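Local coordinates for protein D-glycerate 3-kinase (Cryptococcus neoformans var. grubii serotype A, PDB 6CKG) that probably phosphorylates the 3-hydroxyl of D-glycerate using ATP, as a kinase of the P-loop type, at residues Leu256-His268 against Met279-Met292. Residues are numbered along the deposited sequence; the frame is centred on the assembly and turned at random.
Sequences LSYVWTWRLQQEH and MTDEQVRHFINRYM
A helical hairpin beside the mixed sheet of this kinase brings helix 258-268, which follows strand 247-253, against helix 281-292, their axes 9.9 Å apart and 134° between their directions. W260 is a knob in a hole formed by R285, I288, N289 and M292. I288 CG2 lies over the five-membered ring of W260 in a CH-pi contact, 3.5 Å from its centroid, while M292 CG covers the six-membered ring on the same face. At the ring edge, W260 NE1 gives a weak hydrogen bond to N289 OD1 (3.3 Å), the amide plane turned 77° from the indole. M292, bent at chi2 and chi3, meets V259 tip to tip, its CE close to V259 CB; P55 and T219 pack around this end. Midway, V284 CB touches L264 CD2 at 3.7 Å, and I288 CG1 and CD1 lie along the aliphatic part of R263. With CG anti to the backbone N (chi1 -170°) and a bend at chi2, R263 directs NH1 and NH2 end-on to E267 OE1, R263 NH1 at 2.8 Å in a salt bridge. M279 CE rests over one face of the R263 guanidinium, 3.5 Å from R263 NH2. At the exposed end, H268 NE2 donates in its ring plane to the syn lone pair of D281 OD1 (2.8 Å). Apolar packing thus passes into charged and hydrogen-bonded pairs, where R263 probably balances the buried carboxylate of E267.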
loop_
_atom_site.group_PDB
_atom_site.type_symbol
_atom_site.label_atom_id
_atom_site.label_comp_id
_atom_site.label_asym_id
_atom_site.label_seq_id
_atom_site.Cartn_x
_atom_site.Cartn_y
_atom_site.Cartn_z
ATOM N N LEU A 256 -1.542 9.332 -14.107
ATOM C CA LEU A 256 -2.132 8.080 -13.660
ATOM C C LEU A 256 -2.260 7.066 -14.792
ATOM O O LEU A 256 -2.417 5.870 -14.521
ATOM C CB LEU A 256 -3.498 8.369 -13.029
ATOM C CG LEU A 256 -3.889 7.808 -11.657
ATOM C CD1 LEU A 256 -2.706 7.657 -10.690
ATOM C CD2 LEU A 256 -4.969 8.705 -11.047
ATOM N N SER A 257 -2.188 7.507 -16.051
ATOM C CA SER A 257 -2.272 6.568 -17.166
ATOM C C SER A 257 -1.115 5.582 -17.176
ATOM O O SER A 257 -1.255 4.485 -17.732
ATOM C CB SER A 257 -2.311 7.321 -18.494
ATOM O OG SER A 257 -1.067 7.948 -18.749
ATOM N N TYR A 258 0.024 5.944 -16.571
ATOM C CA TYR A 258 1.170 5.040 -16.536
ATOM C C TYR A 258 0.817 3.713 -15.875
ATOM O O TYR A 258 1.396 2.678 -16.218
ATOM C CB TYR A 258 2.348 5.684 -15.788
ATOM C CG TYR A 258 2.900 6.980 -16.370
ATOM C CD1 TYR A 258 2.414 7.510 -17.566
ATOM C CD2 TYR A 258 3.915 7.670 -15.714
ATOM C CE1 TYR A 258 2.918 8.688 -18.079
ATOM C CE2 TYR A 258 4.427 8.849 -16.225
ATOM C CZ TYR A 258 3.925 9.352 -17.405
ATOM O OH TYR A 258 4.442 10.524 -17.905
ATOM N N VAL A 259 -0.136 3.715 -14.941
ATOM C CA VAL A 259 -0.405 2.508 -14.161
ATOM C C VAL A 259 -0.857 1.366 -15.064
ATOM O O VAL A 259 -0.422 0.218 -14.895
ATOM C CB VAL A 259 -1.437 2.804 -13.058
ATOM C CG1 VAL A 259 -1.758 1.545 -12.279
ATOM C CG2 VAL A 259 -0.919 3.896 -12.128
ATOM N N TRP A 260 -1.728 1.662 -16.037
ATOM C CA TRP A 260 -2.115 0.666 -17.035
ATOM C C TRP A 260 -0.901 0.165 -17.806
ATOM O O TRP A 260 -0.714 -1.044 -17.985
ATOM C CB TRP A 260 -3.123 1.257 -18.025
ATOM C CG TRP A 260 -4.561 1.273 -17.606
ATOM C CD1 TRP A 260 -5.418 0.206 -17.546
ATOM C CD2 TRP A 260 -5.332 2.427 -17.244
ATOM N NE1 TRP A 260 -6.668 0.623 -17.142
ATOM C CE2 TRP A 260 -6.641 1.981 -16.951
ATOM C CE3 TRP A 260 -5.040 3.792 -17.125
ATOM C CZ2 TRP A 260 -7.655 2.853 -16.549
ATOM C CZ3 TRP A 260 -6.048 4.654 -16.726
ATOM C CH2 TRP A 260 -7.338 4.181 -16.443
ATOM N N THR A 261 -0.088 1.096 -18.310
ATOM C CA THR A 261 1.065 0.726 -19.121
ATOM C C THR A 261 2.046 -0.131 -18.325
ATOM O O THR A 261 2.515 -1.169 -18.805
ATOM C CB THR A 261 1.746 1.990 -19.643
ATOM O OG1 THR A 261 0.799 2.768 -20.385
ATOM C CG2 THR A 261 2.939 1.633 -20.526
ATOM N N TRP A 262 2.359 0.289 -17.097
ATOM C CA TRP A 262 3.278 -0.466 -16.248
ATOM C C TRP A 262 2.737 -1.859 -15.938
ATOM O O TRP A 262 3.469 -2.852 -16.004
ATOM C CB TRP A 262 3.533 0.300 -14.953
ATOM C CG TRP A 262 4.381 1.517 -15.109
ATOM C CD1 TRP A 262 5.283 1.773 -16.100
ATOM C CD2 TRP A 262 4.408 2.654 -14.234
ATOM N NE1 TRP A 262 5.871 3.003 -15.896
ATOM C CE2 TRP A 262 5.353 3.560 -14.755
ATOM C CE3 TRP A 262 3.729 2.988 -13.058
ATOM C CZ2 TRP A 262 5.631 4.783 -14.145
ATOM C CZ3 TRP A 262 4.005 4.204 -12.455
ATOM C CH2 TRP A 262 4.946 5.090 -13.004
ATOM N N ARG A 263 1.452 -1.954 -15.584
ATOM C CA ARG A 263 0.904 -3.256 -15.219
ATOM C C ARG A 263 0.867 -4.200 -16.413
ATOM O O ARG A 263 1.008 -5.416 -16.245
ATOM C CB ARG A 263 -0.490 -3.096 -14.613
ATOM C CG ARG A 263 -1.035 -4.373 -13.974
ATOM C CD ARG A 263 -0.090 -4.913 -12.905
ATOM N NE ARG A 263 -0.566 -6.162 -12.316
ATOM C CZ ARG A 263 -0.389 -7.360 -12.863
ATOM N NH1 ARG A 263 0.251 -7.472 -14.021
ATOM N NH2 ARG A 263 -0.851 -8.450 -12.260
ATOM N N LEU A 264 0.683 -3.664 -17.624
ATOM C CA LEU A 264 0.807 -4.485 -18.827
ATOM C C LEU A 264 2.243 -4.962 -19.022
ATOM O O LEU A 264 2.480 -6.141 -19.310
ATOM C CB LEU A 264 0.331 -3.708 -20.055
ATOM C CG LEU A 264 -1.130 -3.926 -20.442
ATOM C CD1 LEU A 264 -1.481 -3.125 -21.687
ATOM C CD2 LEU A 264 -1.397 -5.405 -20.666
ATOM N N GLN A 265 3.215 -4.053 -18.894
ATOM C CA GLN A 265 4.621 -4.454 -18.965
ATOM C C GLN A 265 4.923 -5.560 -17.968
ATOM O O GLN A 265 5.587 -6.552 -18.300
ATOM C CB GLN A 265 5.543 -3.268 -18.680
ATOM C CG GLN A 265 5.465 -2.095 -19.638
ATOM C CD GLN A 265 6.512 -1.048 -19.298
ATOM O OE1 GLN A 265 7.494 -1.351 -18.619
ATOM N NE2 GLN A 265 6.308 0.184 -19.760
ATOM N N GLN A 266 4.462 -5.383 -16.725
ATOM C CA GLN A 266 4.706 -6.376 -15.684
ATOM C C GLN A 266 4.161 -7.741 -16.088
ATOM O O GLN A 266 4.846 -8.760 -15.945
ATOM C CB GLN A 266 4.082 -5.927 -14.360
ATOM C CG GLN A 266 4.137 -7.013 -13.274
ATOM C CD GLN A 266 3.454 -6.617 -11.970
ATOM O OE1 GLN A 266 3.367 -5.433 -11.629
ATOM N NE2 GLN A 266 2.970 -7.616 -11.232
ATOM N N GLU A 267 2.926 -7.783 -16.596
ATOM C CA GLU A 267 2.345 -9.073 -16.953
ATOM C C GLU A 267 3.083 -9.694 -18.134
ATOM O O GLU A 267 3.305 -10.912 -18.164
ATOM C CB GLU A 267 0.852 -8.921 -17.251
ATOM C CG GLU A 267 0.062 -10.246 -17.268
ATOM C CD GLU A 267 -0.214 -10.813 -15.865
ATOM O OE1 GLU A 267 0.192 -10.187 -14.863
ATOM O OE2 GLU A 267 -0.844 -11.891 -15.766
ATOM N N HIS A 268 3.490 -8.878 -19.113
ATOM C CA HIS A 268 4.266 -9.419 -20.223
ATOM C C HIS A 268 5.642 -9.900 -19.762
ATOM O O HIS A 268 6.104 -10.965 -20.189
ATOM C CB HIS A 268 4.382 -8.383 -21.342
ATOM C CG HIS A 268 3.223 -8.408 -22.302
ATOM N ND1 HIS A 268 3.326 -8.916 -23.582
ATOM C CD2 HIS A 268 1.935 -8.012 -22.159
ATOM C CE1 HIS A 268 2.155 -8.823 -24.188
ATOM N NE2 HIS A 268 1.293 -8.279 -23.346
ATOM N N MET A 279 -2.407 -13.020 -17.255
ATOM C CA MET A 279 -3.591 -12.390 -17.817
ATOM C C MET A 279 -3.349 -11.964 -19.259
ATOM O O MET A 279 -2.227 -11.636 -19.661
ATOM C CB MET A 279 -3.998 -11.172 -16.989
ATOM C CG MET A 279 -4.484 -11.490 -15.595
ATOM S SD MET A 279 -5.052 -10.008 -14.742
ATOM C CE MET A 279 -3.508 -9.182 -14.353
ATOM N N THR A 280 -4.424 -11.971 -20.041
ATOM C CA THR A 280 -4.397 -11.343 -21.350
ATOM C C THR A 280 -4.356 -9.823 -21.192
ATOM O O THR A 280 -4.619 -9.273 -20.116
ATOM C CB THR A 280 -5.619 -11.761 -22.159
ATOM O OG1 THR A 280 -6.783 -11.146 -21.597
ATOM C CG2 THR A 280 -5.784 -13.275 -22.114
ATOM N N ASP A 281 -4.020 -9.131 -22.279
ATOM C CA ASP A 281 -4.011 -7.675 -22.218
ATOM C C ASP A 281 -5.373 -7.141 -21.788
ATOM O O ASP A 281 -5.458 -6.255 -20.929
ATOM C CB ASP A 281 -3.593 -7.089 -23.564
ATOM C CG ASP A 281 -2.122 -7.274 -23.845
ATOM O OD1 ASP A 281 -1.430 -7.872 -22.993
ATOM O OD2 ASP A 281 -1.651 -6.824 -24.912
ATOM N N GLU A 282 -6.453 -7.691 -22.341
ATOM C CA GLU A 282 -7.779 -7.214 -21.962
ATOM C C GLU A 282 -8.051 -7.484 -20.489
ATOM O O GLU A 282 -8.602 -6.630 -19.786
ATOM C CB GLU A 282 -8.853 -7.853 -22.848
ATOM N N GLN A 283 -7.631 -8.647 -19.986
ATOM C CA GLN A 283 -7.844 -8.939 -18.569
ATOM C C GLN A 283 -7.035 -8.006 -17.666
ATOM O O GLN A 283 -7.504 -7.621 -16.588
ATOM C CB GLN A 283 -7.519 -10.403 -18.285
ATOM C CG GLN A 283 -8.570 -11.323 -18.859
ATOM C CD GLN A 283 -8.195 -12.777 -18.766
ATOM O OE1 GLN A 283 -7.016 -13.132 -18.793
ATOM N NE2 GLN A 283 -9.198 -13.634 -18.658
ATOM N N VAL A 284 -5.829 -7.623 -18.085
ATOM C CA VAL A 284 -5.078 -6.635 -17.312
ATOM C C VAL A 284 -5.851 -5.318 -17.247
ATOM O O VAL A 284 -5.916 -4.667 -16.195
ATOM C CB VAL A 284 -3.669 -6.443 -17.906
ATOM C CG1 VAL A 284 -2.963 -5.272 -17.233
ATOM C CG2 VAL A 284 -2.840 -7.726 -17.762
ATOM N N ARG A 285 -6.469 -4.919 -18.362
ATOM C CA ARG A 285 -7.263 -3.693 -18.382
ATOM C C ARG A 285 -8.399 -3.745 -17.360
ATOM O O ARG A 285 -8.553 -2.828 -16.542
ATOM C CB ARG A 285 -7.813 -3.460 -19.790
ATOM C CG ARG A 285 -8.411 -2.079 -20.011
ATOM C CD ARG A 285 -8.971 -1.935 -21.423
ATOM N NE ARG A 285 -10.143 -2.782 -21.639
ATOM C CZ ARG A 285 -11.389 -2.410 -21.362
ATOM N NH1 ARG A 285 -11.623 -1.203 -20.857
ATOM N NH2 ARG A 285 -12.401 -3.241 -21.590
ATOM N N HIS A 286 -9.210 -4.813 -17.396
ATOM C CA HIS A 286 -10.278 -4.982 -16.409
ATOM C C HIS A 286 -9.722 -5.043 -14.987
ATOM O O HIS A 286 -10.337 -4.532 -14.041
ATOM C CB HIS A 286 -11.086 -6.248 -16.713
ATOM C CG HIS A 286 -11.803 -6.218 -18.029
ATOM N ND1 HIS A 286 -12.753 -5.268 -18.342
ATOM C CD2 HIS A 286 -11.727 -7.040 -19.105
ATOM C CE1 HIS A 286 -13.221 -5.498 -19.557
ATOM N NE2 HIS A 286 -12.615 -6.567 -20.041
ATOM N N PHE A 287 -8.568 -5.687 -14.814
ATOM C CA PHE A 287 -7.939 -5.752 -13.499
ATOM C C PHE A 287 -7.638 -4.355 -12.962
ATOM O O PHE A 287 -7.972 -4.028 -11.818
ATOM C CB PHE A 287 -6.667 -6.594 -13.599
ATOM C CG PHE A 287 -5.863 -6.668 -12.335
ATOM C CD1 PHE A 287 -6.142 -7.628 -11.374
ATOM C CD2 PHE A 287 -4.793 -5.810 -12.128
ATOM C CE1 PHE A 287 -5.376 -7.717 -10.210
ATOM C CE2 PHE A 287 -4.016 -5.896 -10.965
ATOM C CZ PHE A 287 -4.313 -6.852 -10.010
ATOM N N ILE A 288 -7.018 -3.509 -13.785
ATOM C CA ILE A 288 -6.589 -2.203 -13.308
ATOM C C ILE A 288 -7.791 -1.272 -13.166
ATOM O O ILE A 288 -7.783 -0.363 -12.326
ATOM C CB ILE A 288 -5.507 -1.631 -14.244
ATOM C CG1 ILE A 288 -4.150 -2.300 -13.973
ATOM C CG2 ILE A 288 -5.352 -0.116 -14.084
ATOM C CD1 ILE A 288 -3.582 -2.054 -12.557
ATOM N N ASN A 289 -8.853 -1.503 -13.942
ATOM C CA ASN A 289 -10.060 -0.699 -13.801
ATOM C C ASN A 289 -10.727 -0.894 -12.445
ATOM O O ASN A 289 -11.513 -0.035 -12.034
ATOM C CB ASN A 289 -11.053 -1.021 -14.924
ATOM C CG ASN A 289 -10.650 -0.414 -16.248
ATOM O OD1 ASN A 289 -9.864 0.525 -16.297
ATOM N ND2 ASN A 289 -11.198 -0.942 -17.330
ATOM N N ARG A 290 -10.448 -1.999 -11.748
ATOM C CA ARG A 290 -10.951 -2.164 -10.385
ATOM C C ARG A 290 -10.163 -1.335 -9.369
ATOM O O ARG A 290 -10.725 -0.939 -8.343
ATOM C CB ARG A 290 -10.937 -3.646 -9.977
ATOM C CG ARG A 290 -12.086 -4.502 -10.587
ATOM C CD ARG A 290 -12.099 -5.990 -10.110
ATOM N NE ARG A 290 -12.531 -6.163 -8.713
ATOM C CZ ARG A 290 -11.717 -6.487 -7.705
ATOM N NH1 ARG A 290 -12.186 -6.610 -6.468
ATOM N NH2 ARG A 290 -10.430 -6.695 -7.931
ATOM N N TYR A 291 -8.874 -1.072 -9.620
ATOM C CA TYR A 291 -8.057 -0.277 -8.706
ATOM C C TYR A 291 -8.118 1.219 -8.986
ATOM O O TYR A 291 -8.047 2.017 -8.045
ATOM C CB TYR A 291 -6.592 -0.724 -8.768
ATOM C CG TYR A 291 -6.366 -2.102 -8.200
ATOM C CD1 TYR A 291 -6.627 -3.247 -8.961
ATOM C CD2 TYR A 291 -5.908 -2.266 -6.895
ATOM C CE1 TYR A 291 -6.430 -4.513 -8.434
ATOM C CE2 TYR A 291 -5.710 -3.526 -6.364
ATOM C CZ TYR A 291 -5.967 -4.641 -7.137
ATOM O OH TYR A 291 -5.769 -5.885 -6.600
ATOM N N MET A 292 -8.216 1.611 -10.255
ATOM C CA MET A 292 -8.165 3.026 -10.623
ATOM C C MET A 292 -9.173 3.923 -9.903
ATOM O O MET A 292 -8.815 5.072 -9.600
ATOM C CB MET A 292 -8.337 3.167 -12.143
ATOM C CG MET A 292 -7.041 3.302 -12.909
ATOM S SD MET A 292 -6.059 4.737 -12.415
ATOM C CE MET A 292 -4.566 3.891 -11.937
#